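Local coordinates for protein arginase (RocF) (Helicobacter pylori, PDB 4G3H) that probably hydrolyses L-arginine to L-ornithine and urea, using two manganese ions held in each subunit, at residues K14-D18 with L49-F53; F59-Y63 with A158-L162; F182-S186 with L202-D206. All blocks are in the same frame, centred on the assembly; numbering follows the deposited sequence.

Interaction 1 of 3, residues K14-D18 with L49-F53; sequences KRGTD and LYKEF
The Tyr-50 ring is met at its hydroxyl edge by Asp-18 OD1, which lies near the ring plane on a carboxylate turned almost perpendicular to it, while the Arg-15 guanidinium reaches the same hydroxyl obliquely. At its own edge that guanidinium receives Glu-52 OE2. Tyr-50 OH donates to Asp-18 OD1 across 2.6 Å, arriving on the syn side of the carboxylate and somewhat out of its plane. The hydroxyl accepts a weak bond from Arg-15 NE at 3.1 Å, bent to 125°. Straighter, at 154°, is the hydrogen bond of the salt bridge from Arg-15 NH1 to Glu-52 OE2 (3.1 Å), although the N-H comes from above the carboxylate plane. A chi1 of 71° wedges Tyr-50 CG between its backbone N and carbonyl carbon and directs the ring across to Asp-18. Beyond these, Arg-15 NH2 pairs with Glu-90, while Asp-18 OD1 bonds Ser-89 OG and OD2 bonds the Ala-8 backbone N. Arg-15 is the N-cap residue of helix 16-30. The network ties the start of this helix to the end of strand 44-50, closing the beta-alpha-beta crossover from strand 2-8 at the edge of arginase's parallel sheet.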
ATOM      1  N   LYS A  14     -14.772  -8.046  13.164  1.00 25.10           N
ATOM      2  CA  LYS A  14     -13.919  -7.915  14.344  1.00 27.77           C
ATOM      3  C   LYS A  14     -12.709  -7.057  13.994  1.00 26.73           C
ATOM      4  O   LYS A  14     -11.930  -6.686  14.870  1.00 29.18           O
ATOM      5  CB  LYS A  14     -13.410  -9.287  14.809  1.00 33.85           C
ATOM      6  CG  LYS A  14     -14.460 -10.248  15.348  1.00 39.37           C
ATOM      7  CD  LYS A  14     -15.004  -9.802  16.695  1.00 42.91           C
ATOM      8  CE  LYS A  14     -15.851 -10.902  17.336  1.00 46.69           C
ATOM      9  NZ  LYS A  14     -16.558 -10.443  18.570  1.00 46.08           N
ATOM     10  N   ARG A  15     -12.552  -6.746  12.712  1.00 23.44           N
ATOM     11  CA  ARG A  15     -11.399  -5.968  12.256  1.00 23.36           C
ATOM     12  C   ARG A  15     -11.671  -4.482  12.033  1.00 22.03           C
ATOM     13  O   ARG A  15     -12.440  -4.107  11.145  1.00 21.90           O
ATOM     14  CB  ARG A  15     -10.848  -6.595  10.974  1.00 24.72           C
ATOM     15  CG  ARG A  15     -10.657  -8.107  11.080  1.00 27.89           C
ATOM     16  CD  ARG A  15     -10.128  -8.706   9.786  1.00 29.89           C
ATOM     17  NE  ARG A  15      -8.683  -8.550   9.658  1.00 32.10           N
ATOM     18  CZ  ARG A  15      -7.795  -9.364  10.218  1.00 32.61           C
ATOM     19  NH1 ARG A  15      -8.204 -10.397  10.939  1.00 36.18           N
ATOM     20  NH2 ARG A  15      -6.500  -9.138  10.064  1.00 36.03           N
ATOM     21  N   GLY A  16     -11.022  -3.644  12.841  1.00 20.87           N
ATOM     22  CA  GLY A  16     -11.193  -2.202  12.734  1.00 20.58           C
ATOM     23  C   GLY A  16     -10.859  -1.605  11.372  1.00 19.60           C
ATOM     24  O   GLY A  16     -11.446  -0.599  10.971  1.00 17.53           O
ATOM     25  N   THR A  17      -9.915  -2.208  10.659  1.00 17.55           N
ATOM     26  CA  THR A  17      -9.540  -1.707   9.344  1.00 18.24           C
ATOM     27  C   THR A  17     -10.589  -2.071   8.297  1.00 17.96           C
ATOM     28  O   THR A  17     -10.836  -1.295   7.389  1.00 17.88           O
ATOM     29  CB  THR A  17      -8.176  -2.261   8.886  1.00 22.76           C
ATOM     30  OG1 THR A  17      -8.183  -3.687   8.989  1.00 25.67           O
ATOM     31  CG2 THR A  17      -7.046  -1.683   9.736  1.00 22.61           C
ATOM     32  N   ASP A  18     -11.195  -3.254   8.426  1.00 15.44           N
ATOM     33  CA  ASP A  18     -12.228  -3.698   7.489  1.00 17.03           C
ATOM     34  C   ASP A  18     -13.434  -2.774   7.597  1.00 19.09           C
ATOM     35  O   ASP A  18     -14.111  -2.493   6.605  1.00 16.54           O
ATOM     36  CB  ASP A  18     -12.643  -5.147   7.791  1.00 18.22           C
ATOM     37  CG  ASP A  18     -11.705  -6.169   7.166  1.00 19.96           C
ATOM     38  OD1 ASP A  18     -10.574  -5.797   6.803  1.00 20.75           O
ATOM     39  OD2 ASP A  18     -12.083  -7.353   7.043  1.00 22.62           O
ATOM     40  N   LEU A  49     -11.942 -10.620  -1.152  1.00 19.10           N
ATOM     41  CA  LEU A  49     -11.714 -11.269   0.129  1.00 20.08           C
ATOM     42  C   LEU A  49     -10.251 -11.642   0.326  1.00 21.81           C
ATOM     43  O   LEU A  49      -9.547 -11.992  -0.624  1.00 19.92           O
ATOM     44  CB  LEU A  49     -12.583 -12.524   0.250  1.00 17.35           C
ATOM     45  CG  LEU A  49     -14.093 -12.317   0.080  1.00 18.25           C
ATOM     46  CD1 LEU A  49     -14.807 -13.636   0.320  1.00 16.09           C
ATOM     47  CD2 LEU A  49     -14.596 -11.248   1.054  1.00 13.92           C
ATOM     48  N   TYR A  50      -9.795 -11.562   1.570  1.00 19.88           N
ATOM     49  CA  TYR A  50      -8.416 -11.901   1.882  1.00 20.44           C
ATOM     50  C   TYR A  50      -8.337 -12.745   3.142  1.00 21.64           C
ATOM     51  O   TYR A  50      -9.296 -12.841   3.907  1.00 19.54           O
ATOM     52  CB  TYR A  50      -7.573 -10.625   2.041  1.00 19.84           C
ATOM     53  CG  TYR A  50      -7.862  -9.804   3.286  1.00 17.70           C
ATOM     54  CD1 TYR A  50      -7.206 -10.074   4.489  1.00 18.45           C
ATOM     55  CD2 TYR A  50      -8.784  -8.754   3.259  1.00 17.14           C
ATOM     56  CE1 TYR A  50      -7.457  -9.315   5.642  1.00 18.76           C
ATOM     57  CE2 TYR A  50      -9.049  -7.986   4.411  1.00 15.46           C
ATOM     58  CZ  TYR A  50      -8.377  -8.275   5.593  1.00 17.98           C
ATOM     59  OH  TYR A  50      -8.597  -7.520   6.727  1.00 19.43           O
ATOM     60  N   LYS A  51      -7.178 -13.358   3.342  1.00 23.86           N
ATOM     61  CA  LYS A  51      -6.927 -14.201   4.495  1.00 27.61           C
ATOM     62  C   LYS A  51      -5.723 -13.609   5.214  1.00 29.81           C
ATOM     63  O   LYS A  51      -4.714 -13.295   4.587  1.00 29.63           O
ATOM     64  CB  LYS A  51      -6.612 -15.624   4.041  1.00 35.86           C
ATOM     65  CG  LYS A  51      -6.679 -16.654   5.144  1.00 40.86           C
ATOM     66  CD  LYS A  51      -6.354 -18.031   4.608  1.00 43.60           C
ATOM     67  CE  LYS A  51      -6.947 -19.103   5.492  1.00 46.20           C
ATOM     68  NZ  LYS A  51      -8.431 -19.002   5.499  1.00 45.17           N
ATOM     69  N   GLU A  52      -5.831 -13.445   6.525  1.00 27.95           N
ATOM     70  CA  GLU A  52      -4.735 -12.881   7.304  1.00 32.86           C
ATOM     71  C   GLU A  52      -3.568 -13.861   7.405  1.00 33.86           C
ATOM     72  O   GLU A  52      -3.763 -15.054   7.619  1.00 33.20           O
ATOM     73  CB  GLU A  52      -5.215 -12.531   8.710  1.00 68.49           C
ATOM     74  CG  GLU A  52      -4.115 -11.990   9.602  1.00 76.30           C
ATOM     75  CD  GLU A  52      -4.548 -11.840  11.047  1.00 80.07           C
ATOM     76  OE1 GLU A  52      -3.737 -11.344  11.856  1.00 83.74           O
ATOM     77  OE2 GLU A  52      -5.691 -12.219  11.375  1.00 80.49           O
ATOM     78  N   PHE A  53      -2.352 -13.352   7.251  1.00 34.53           N
ATOM     79  CA  PHE A  53      -1.165 -14.195   7.343  1.00 38.42           C
ATOM     80  C   PHE A  53      -0.697 -14.242   8.798  1.00 41.26           C
ATOM     81  O   PHE A  53      -0.313 -13.218   9.364  1.00 39.81           O
ATOM     82  CB  PHE A  53      -0.054 -13.641   6.444  1.00 42.38           C
ATOM     83  CG  PHE A  53       1.178 -14.500   6.399  1.00 43.74           C
ATOM     84  CD1 PHE A  53       1.080 -15.891   6.437  1.00 44.17           C
ATOM     85  CD2 PHE A  53       2.436 -13.920   6.280  1.00 44.17           C
ATOM     86  CE1 PHE A  53       2.220 -16.691   6.358  1.00 45.17           C
ATOM     87  CE2 PHE A  53       3.583 -14.712   6.198  1.00 44.58           C
ATOM     88  CZ  PHE A  53       3.476 -16.100   6.237  1.00 44.78           C
TER

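Interaction 2 of 3, residues F59-Y63 with A158-L162; sequences FEDYY and AWQKL
Phe-59 drives its CE2 edge against a face of the Trp-159 indole in a T-shaped pair, its ring and the five-membered ring having centroids 5.2 Å apart and planes at 80°. Phe-59 CE1 lies 3.7 Å from Ala-158 CB, and Phe-59 CZ meets Ala-158 O at 3.4 Å, near the ring plane. Leu-162 spreads its two methyls, CD2 touching Phe-59 CZ (3.7 Å) and CD1 the edge of Tyr-62 at CE2 (3.9 Å). With CG anti to its backbone nitrogen (chi1 -169°), Phe-59 extends across the gap between helices 59-78 and 153-163, whose segments run 19° apart. Lys-161 runs over a face of Tyr-63, NZ 4.9 Å from the ring centroid in a cation-pi contact; the closer approach of CD to CZ is doubtful. A water donates to Lys-161 O (2.7 Å) and bonds Tyr-63 OH weakly; that hydroxyl's stronger partner is Lys-67. Outside this shell, Met-139 packs on Trp-159 and Leu-162, and Phe-95 on Tyr-62 and Leu-162. The contact buries Glu-60 OE1 without a hydrogen-bond partner in the model, and its salt bridge to Lys-161 NZ is long at 3.9 Å, implying that aromatic and aliphatic packing, helped by the cation-pi contact, outweighs charge pairing.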
ATOM      1  N   PHE A  59       0.567 -20.795   7.689  1.00 41.69           N
ATOM      2  CA  PHE A  59       1.375 -20.595   6.492  1.00 39.43           C
ATOM      3  C   PHE A  59       0.799 -21.233   5.233  1.00 39.13           C
ATOM      4  O   PHE A  59       0.655 -20.566   4.209  1.00 38.44           O
ATOM      5  CB  PHE A  59       2.805 -21.107   6.721  1.00 38.62           C
ATOM      6  CG  PHE A  59       3.778 -20.711   5.634  1.00 34.55           C
ATOM      7  CD1 PHE A  59       3.740 -21.317   4.382  1.00 33.96           C
ATOM      8  CD2 PHE A  59       4.723 -19.716   5.864  1.00 33.17           C
ATOM      9  CE1 PHE A  59       4.632 -20.939   3.373  1.00 33.29           C
ATOM     10  CE2 PHE A  59       5.619 -19.330   4.868  1.00 32.67           C
ATOM     11  CZ  PHE A  59       5.573 -19.941   3.619  1.00 33.07           C
ATOM     12  N   GLU A  60       0.473 -22.519   5.302  1.00 38.24           N
ATOM     13  CA  GLU A  60      -0.053 -23.224   4.139  1.00 40.03           C
ATOM     14  C   GLU A  60      -1.401 -22.675   3.671  1.00 38.26           C
ATOM     15  O   GLU A  60      -1.611 -22.475   2.474  1.00 37.16           O
ATOM     16  CB  GLU A  60      -0.178 -24.722   4.436  1.00 84.42           C
ATOM     17  CG  GLU A  60      -0.377 -25.581   3.194  1.00 91.25           C
ATOM     18  CD  GLU A  60       0.833 -25.575   2.271  1.00 95.25           C
ATOM     19  OE1 GLU A  60       1.265 -24.483   1.849  1.00 96.82           O
ATOM     20  OE2 GLU A  60       1.354 -26.667   1.963  1.00 97.66           O
ATOM     21  N   ASP A  61      -2.308 -22.431   4.612  1.00 39.30           N
ATOM     22  CA  ASP A  61      -3.623 -21.903   4.268  1.00 38.75           C
ATOM     23  C   ASP A  61      -3.478 -20.557   3.568  1.00 36.64           C
ATOM     24  O   ASP A  61      -4.123 -20.300   2.551  1.00 35.20           O
ATOM     25  CB  ASP A  61      -4.483 -21.732   5.522  1.00 82.39           C
ATOM     26  CG  ASP A  61      -4.740 -23.042   6.236  1.00 87.30           C
ATOM     27  OD1 ASP A  61      -5.222 -23.995   5.584  1.00 89.39           O
ATOM     28  OD2 ASP A  61      -4.463 -23.118   7.451  1.00 91.30           O
ATOM     29  N   TYR A  62      -2.620 -19.706   4.121  1.00 38.47           N
ATOM     30  CA  TYR A  62      -2.380 -18.386   3.561  1.00 35.70           C
ATOM     31  C   TYR A  62      -1.808 -18.531   2.160  1.00 33.63           C
ATOM     32  O   TYR A  62      -2.226 -17.843   1.229  1.00 31.78           O
ATOM     33  CB  TYR A  62      -1.395 -17.611   4.435  1.00 39.08           C
ATOM     34  CG  TYR A  62      -1.045 -16.246   3.889  1.00 39.37           C
ATOM     35  CD1 TYR A  62      -1.928 -15.171   4.016  1.00 39.56           C
ATOM     36  CD2 TYR A  62       0.172 -16.030   3.240  1.00 38.29           C
ATOM     37  CE1 TYR A  62      -1.604 -13.908   3.510  1.00 39.41           C
ATOM     38  CE2 TYR A  62       0.504 -14.781   2.730  1.00 39.14           C
ATOM     39  CZ  TYR A  62      -0.383 -13.727   2.869  1.00 40.09           C
ATOM     40  OH  TYR A  62      -0.033 -12.494   2.373  1.00 42.02           O
ATOM     41  N   TYR A  63      -0.848 -19.433   2.017  1.00 30.74           N
ATOM     42  CA  TYR A  63      -0.223 -19.663   0.723  1.00 30.95           C
ATOM     43  C   TYR A  63      -1.268 -20.030  -0.321  1.00 29.65           C
ATOM     44  O   TYR A  63      -1.352 -19.408  -1.375  1.00 27.87           O
ATOM     45  CB  TYR A  63       0.802 -20.792   0.818  1.00 33.88           C
ATOM     46  CG  TYR A  63       1.376 -21.177  -0.524  1.00 33.47           C
ATOM     47  CD1 TYR A  63       2.348 -20.394  -1.137  1.00 33.43           C
ATOM     48  CD2 TYR A  63       0.920 -22.309  -1.195  1.00 33.82           C
ATOM     49  CE1 TYR A  63       2.853 -20.725  -2.389  1.00 34.92           C
ATOM     50  CE2 TYR A  63       1.418 -22.651  -2.449  1.00 35.38           C
ATOM     51  CZ  TYR A  63       2.382 -21.854  -3.040  1.00 35.39           C
ATOM     52  OH  TYR A  63       2.876 -22.185  -4.279  1.00 35.14           O
ATOM     53  N   ALA A 158       9.721 -23.100   1.850  1.00 39.45           N
ATOM     54  CA  ALA A 158       8.341 -22.655   1.941  1.00 38.51           C
ATOM     55  C   ALA A 158       8.266 -21.157   1.645  1.00 37.57           C
ATOM     56  O   ALA A 158       7.425 -20.712   0.865  1.00 35.52           O
ATOM     57  CB  ALA A 158       7.791 -22.949   3.333  1.00 33.43           C
ATOM     58  N   TRP A 159       9.148 -20.382   2.270  1.00 38.19           N
ATOM     59  CA  TRP A 159       9.173 -18.941   2.048  1.00 38.38           C
ATOM     60  C   TRP A 159       9.484 -18.576   0.603  1.00 37.97           C
ATOM     61  O   TRP A 159       8.894 -17.646   0.050  1.00 36.14           O
ATOM     62  CB  TRP A 159      10.187 -18.271   2.974  1.00 49.52           C
ATOM     63  CG  TRP A 159       9.635 -18.033   4.331  1.00 51.86           C
ATOM     64  CD1 TRP A 159       9.841 -18.786   5.450  1.00 52.87           C
ATOM     65  CD2 TRP A 159       8.734 -16.988   4.710  1.00 52.27           C
ATOM     66  NE1 TRP A 159       9.124 -18.273   6.505  1.00 53.27           N
ATOM     67  CE2 TRP A 159       8.433 -17.167   6.079  1.00 53.01           C
ATOM     68  CE3 TRP A 159       8.149 -15.911   4.025  1.00 51.93           C
ATOM     69  CZ2 TRP A 159       7.574 -16.314   6.779  1.00 53.02           C
ATOM     70  CZ3 TRP A 159       7.294 -15.059   4.721  1.00 52.98           C
ATOM     71  CH2 TRP A 159       7.016 -15.268   6.085  1.00 53.91           C
ATOM     72  N   GLN A 160      10.416 -19.304  -0.007  1.00 37.66           N
ATOM     73  CA  GLN A 160      10.779 -19.041  -1.389  1.00 39.20           C
ATOM     74  C   GLN A 160       9.553 -19.323  -2.242  1.00 37.99           C
ATOM     75  O   GLN A 160       9.307 -18.644  -3.232  1.00 36.87           O
ATOM     76  CB  GLN A 160      11.946 -19.939  -1.819  1.00 73.16           C
ATOM     77  CG  GLN A 160      12.457 -19.673  -3.234  1.00 79.10           C
ATOM     78  CD  GLN A 160      11.568 -20.266  -4.319  1.00 82.68           C
ATOM     79  OE1 GLN A 160      11.707 -19.936  -5.498  1.00 83.44           O
ATOM     80  NE2 GLN A 160      10.662 -21.157  -3.929  1.00 83.56           N
ATOM     81  N   LYS A 161       8.785 -20.330  -1.841  1.00 46.15           N
ATOM     82  CA  LYS A 161       7.575 -20.710  -2.556  1.00 46.10           C
ATOM     83  C   LYS A 161       6.579 -19.549  -2.484  1.00 44.41           C
ATOM     84  O   LYS A 161       6.006 -19.138  -3.493  1.00 43.83           O
ATOM     85  CB  LYS A 161       6.964 -21.960  -1.910  1.00 58.60           C
ATOM     86  CG  LYS A 161       5.758 -22.537  -2.641  1.00 62.99           C
ATOM     87  CD  LYS A 161       4.833 -23.311  -1.693  1.00 65.96           C
ATOM     88  CE  LYS A 161       5.510 -24.502  -1.032  1.00 67.98           C
ATOM     89  NZ  LYS A 161       4.600 -25.177  -0.058  1.00 67.73           N
ATOM     90  N   LEU A 162       6.394 -19.023  -1.277  1.00 38.42           N
ATOM     91  CA  LEU A 162       5.473 -17.925  -1.024  1.00 36.98           C
ATOM     92  C   LEU A 162       5.872 -16.606  -1.698  1.00 35.71           C
ATOM     93  O   LEU A 162       5.083 -16.026  -2.448  1.00 34.11           O
ATOM     94  CB  LEU A 162       5.337 -17.727   0.487  1.00 39.45           C
ATOM     95  CG  LEU A 162       4.492 -16.557   0.991  1.00 39.45           C
ATOM     96  CD1 LEU A 162       3.072 -16.685   0.472  1.00 39.50           C
ATOM     97  CD2 LEU A 162       4.508 -16.544   2.515  1.00 38.28           C
TER
HETATM   98  O   HOH W   1       5.219 -20.411  -5.784  1.00 47.91           O

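Interaction 3 of 3, residues F182-S186 with L202-D206; sequences FGVRS and LFSVD
Phe-182 and Phe-203 face each other as a parallel beta bridge, CA to CA 5.0 Å, and the pairing closes one residue on, where Gly-183 N donates to Phe-203 O over 2.8 Å in a nearly straight bond (168°), an oxygen that also takes a CA-H...O contact from Phe-182 CA at 3.5 Å, before the chain turns out of the strand direction at Gly-183, whose phi is positive.

Both phenylalanine side chains lie on one face of the sheet, side by side and pointing the same way. Phe-182 CE1 touches Phe-203 CD2 at 3.8 Å, and the ring planes stand 33° apart, neither stacked nor edge-to-face. Val-184 instead presses its CB on Leu-202 CD1 (3.8 Å), the two side chains crossing at about a right angle. Arg-185 bends back, its CG lodged between backbone N and carbonyl carbon (chi1 50°), and its extended chain brings NH2 to Gly-183 O (3.1 Å) and against Val-205 CG2. NH1 bonds Glu-250 O, and weak bonds from the guanidinium reach the carbonyls of Asp-236, Ile-237, Met-238 and Asn-251. One water donates to Val-184 O at 2.7 Å and accepts from Val-205 N, bridging the segments where their backbones diverge. Ser-204, at the N-cap of helix 205-210, bonds Ala-207 N weakly through OG.

The loop lies beside the metal site: the Val-184 side chain is about 5 Å from that of the manganese ligand Asp-116. Strand 202-203 is the outermost strand of the sheet at this side, joined to strand 179-182 through helix 189-198 in a beta-alpha-beta crossover. Strand 110-115 flanks strand 179-182 on its other side, and helix 212-223 packs on the two phenylalanines through Val-215 and Thr-219.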
ATOM      1  N   PHE A 182       8.830   7.061   2.076  1.00 20.29           N
ATOM      2  CA  PHE A 182       8.497   8.431   2.453  1.00 21.22           C
ATOM      3  C   PHE A 182       7.958   8.452   3.878  1.00 20.38           C
ATOM      4  O   PHE A 182       6.969   7.782   4.175  1.00 20.02           O
ATOM      5  CB  PHE A 182       7.430   9.004   1.511  1.00 23.36           C
ATOM      6  CG  PHE A 182       7.885   9.149   0.083  1.00 23.55           C
ATOM      7  CD1 PHE A 182       8.535  10.307  -0.341  1.00 22.37           C
ATOM      8  CD2 PHE A 182       7.665   8.126  -0.840  1.00 21.70           C
ATOM      9  CE1 PHE A 182       8.956  10.448  -1.664  1.00 21.10           C
ATOM     10  CE2 PHE A 182       8.083   8.257  -2.164  1.00 22.79           C
ATOM     11  CZ  PHE A 182       8.730   9.422  -2.576  1.00 22.61           C
ATOM     12  N   GLY A 183       8.614   9.213   4.752  1.00 21.85           N
ATOM     13  CA  GLY A 183       8.171   9.335   6.133  1.00 19.69           C
ATOM     14  C   GLY A 183       8.483   8.198   7.093  1.00 20.62           C
ATOM     15  O   GLY A 183       8.017   8.209   8.236  1.00 21.45           O
ATOM     16  N   VAL A 184       9.268   7.220   6.654  1.00 20.11           N
ATOM     17  CA  VAL A 184       9.615   6.085   7.511  1.00 21.61           C
ATOM     18  C   VAL A 184      10.359   6.560   8.759  1.00 23.48           C
ATOM     19  O   VAL A 184      11.356   7.273   8.664  1.00 21.44           O
ATOM     20  CB  VAL A 184      10.484   5.062   6.749  1.00 26.56           C
ATOM     21  CG1 VAL A 184      10.924   3.946   7.681  1.00 26.86           C
ATOM     22  CG2 VAL A 184       9.698   4.492   5.577  1.00 24.98           C
ATOM     23  N   ARG A 185       9.878   6.154   9.930  1.00 27.03           N
ATOM     24  CA  ARG A 185      10.499   6.590  11.173  1.00 27.86           C
ATOM     25  C   ARG A 185      10.438   5.582  12.312  1.00 28.99           C
ATOM     26  O   ARG A 185      10.932   5.854  13.401  1.00 31.02           O
ATOM     27  CB  ARG A 185       9.849   7.896  11.624  1.00 24.40           C
ATOM     28  CG  ARG A 185       8.325   7.843  11.635  1.00 22.79           C
ATOM     29  CD  ARG A 185       7.750   9.169  12.065  1.00 19.69           C
ATOM     30  NE  ARG A 185       6.308   9.133  12.285  1.00 20.42           N
ATOM     31  CZ  ARG A 185       5.384   9.116  11.327  1.00 21.27           C
ATOM     32  NH1 ARG A 185       4.102   9.093  11.661  1.00 20.51           N
ATOM     33  NH2 ARG A 185       5.731   9.126  10.044  1.00 19.63           N
ATOM     34  N   SER A 186       9.828   4.430  12.072  1.00 23.57           N
ATOM     35  CA  SER A 186       9.717   3.410  13.106  1.00 25.18           C
ATOM     36  C   SER A 186      10.122   2.081  12.496  1.00 25.97           C
ATOM     37  O   SER A 186       9.357   1.477  11.747  1.00 25.84           O
ATOM     38  CB  SER A 186       8.279   3.349  13.627  1.00 32.71           C
ATOM     39  OG  SER A 186       8.145   2.400  14.666  1.00 35.57           O
ATOM     40  N   LEU A 202      15.327   6.570   1.104  1.00 25.60           N
ATOM     41  CA  LEU A 202      14.370   6.849   2.175  1.00 27.76           C
ATOM     42  C   LEU A 202      14.344   8.339   2.529  1.00 28.77           C
ATOM     43  O   LEU A 202      15.341   8.901   2.997  1.00 29.22           O
ATOM     44  CB  LEU A 202      14.729   6.016   3.422  1.00 19.00           C
ATOM     45  CG  LEU A 202      13.776   6.046   4.623  1.00 20.39           C
ATOM     46  CD1 LEU A 202      14.115   4.917   5.572  1.00 17.97           C
ATOM     47  CD2 LEU A 202      13.865   7.387   5.336  1.00 18.80           C
ATOM     48  N   PHE A 203      13.197   8.975   2.308  1.00 21.95           N
ATOM     49  CA  PHE A 203      13.053  10.394   2.603  1.00 21.93           C
ATOM     50  C   PHE A 203      12.271  10.566   3.894  1.00 21.67           C
ATOM     51  O   PHE A 203      11.080  10.271   3.953  1.00 19.27           O
ATOM     52  CB  PHE A 203      12.354  11.097   1.438  1.00 24.90           C
ATOM     53  CG  PHE A 203      13.117  11.011   0.142  1.00 26.27           C
ATOM     54  CD1 PHE A 203      14.325  11.689  -0.017  1.00 25.91           C
ATOM     55  CD2 PHE A 203      12.640  10.235  -0.914  1.00 27.60           C
ATOM     56  CE1 PHE A 203      15.046  11.594  -1.209  1.00 29.30           C
ATOM     57  CE2 PHE A 203      13.353  10.130  -2.112  1.00 27.35           C
ATOM     58  CZ  PHE A 203      14.557  10.810  -2.261  1.00 29.65           C
ATOM     59  N   SER A 204      12.957  11.041   4.930  1.00 24.46           N
ATOM     60  CA  SER A 204      12.342  11.226   6.241  1.00 22.94           C
ATOM     61  C   SER A 204      11.348  12.369   6.291  1.00 23.16           C
ATOM     62  O   SER A 204      11.282  13.192   5.384  1.00 22.11           O
ATOM     63  CB  SER A 204      13.418  11.479   7.297  1.00 21.52           C
ATOM     64  OG  SER A 204      14.031  12.743   7.097  1.00 22.82           O
ATOM     65  N   VAL A 205      10.589  12.409   7.380  1.00 22.62           N
ATOM     66  CA  VAL A 205       9.612  13.452   7.615  1.00 23.92           C
ATOM     67  C   VAL A 205      10.262  14.828   7.508  1.00 25.09           C
ATOM     68  O   VAL A 205       9.680  15.752   6.942  1.00 26.37           O
ATOM     69  CB  VAL A 205       8.987  13.318   9.028  1.00 24.79           C
ATOM     70  CG1 VAL A 205       8.147  14.550   9.343  1.00 23.28           C
ATOM     71  CG2 VAL A 205       8.131  12.049   9.106  1.00 21.11           C
ATOM     72  N   ASP A 206      11.469  14.960   8.056  1.00 25.67           N
ATOM     73  CA  ASP A 206      12.186  16.231   8.032  1.00 26.71           C
ATOM     74  C   ASP A 206      12.628  16.653   6.633  1.00 26.49           C
ATOM     75  O   ASP A 206      12.516  17.826   6.278  1.00 28.65           O
ATOM     76  CB  ASP A 206      13.402  16.176   8.962  1.00 42.13           C
ATOM     77  CG  ASP A 206      13.015  16.007  10.424  1.00 47.68           C
ATOM     78  OD1 ASP A 206      12.187  16.798  10.922  1.00 51.21           O
ATOM     79  OD2 ASP A 206      13.541  15.086  11.083  1.00 53.05           O
TER
HETATM   80  O   HOH W   2      11.068   9.959   9.153  1.00 36.82           O

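In the fold
Interactions 1 and 3 belong to opposite edges of the same parallel sheet, the first at strand 44-50 and the third at strand 202-203; their centres are 27 Å apart and their nearest atoms about 16 Å, so they do not touch. Interactions 1 and 2 do meet: Phe-53 CD1 packs on Tyr-62 CD2 at 3.3 Å, and Phe-53 CE2 on Trp-159 CH2 at 3.5 Å. Interaction 3 comes nearest the manganese site, with the Arg-185 side chain about 5 Å from that of the manganese ligand Asp-236 and about 8 Å from a metal ion. The side chain of Thr-17 in interaction 1 is about 10 Å from a manganese, and that of Tyr-62 in interaction 2 about 13 Å.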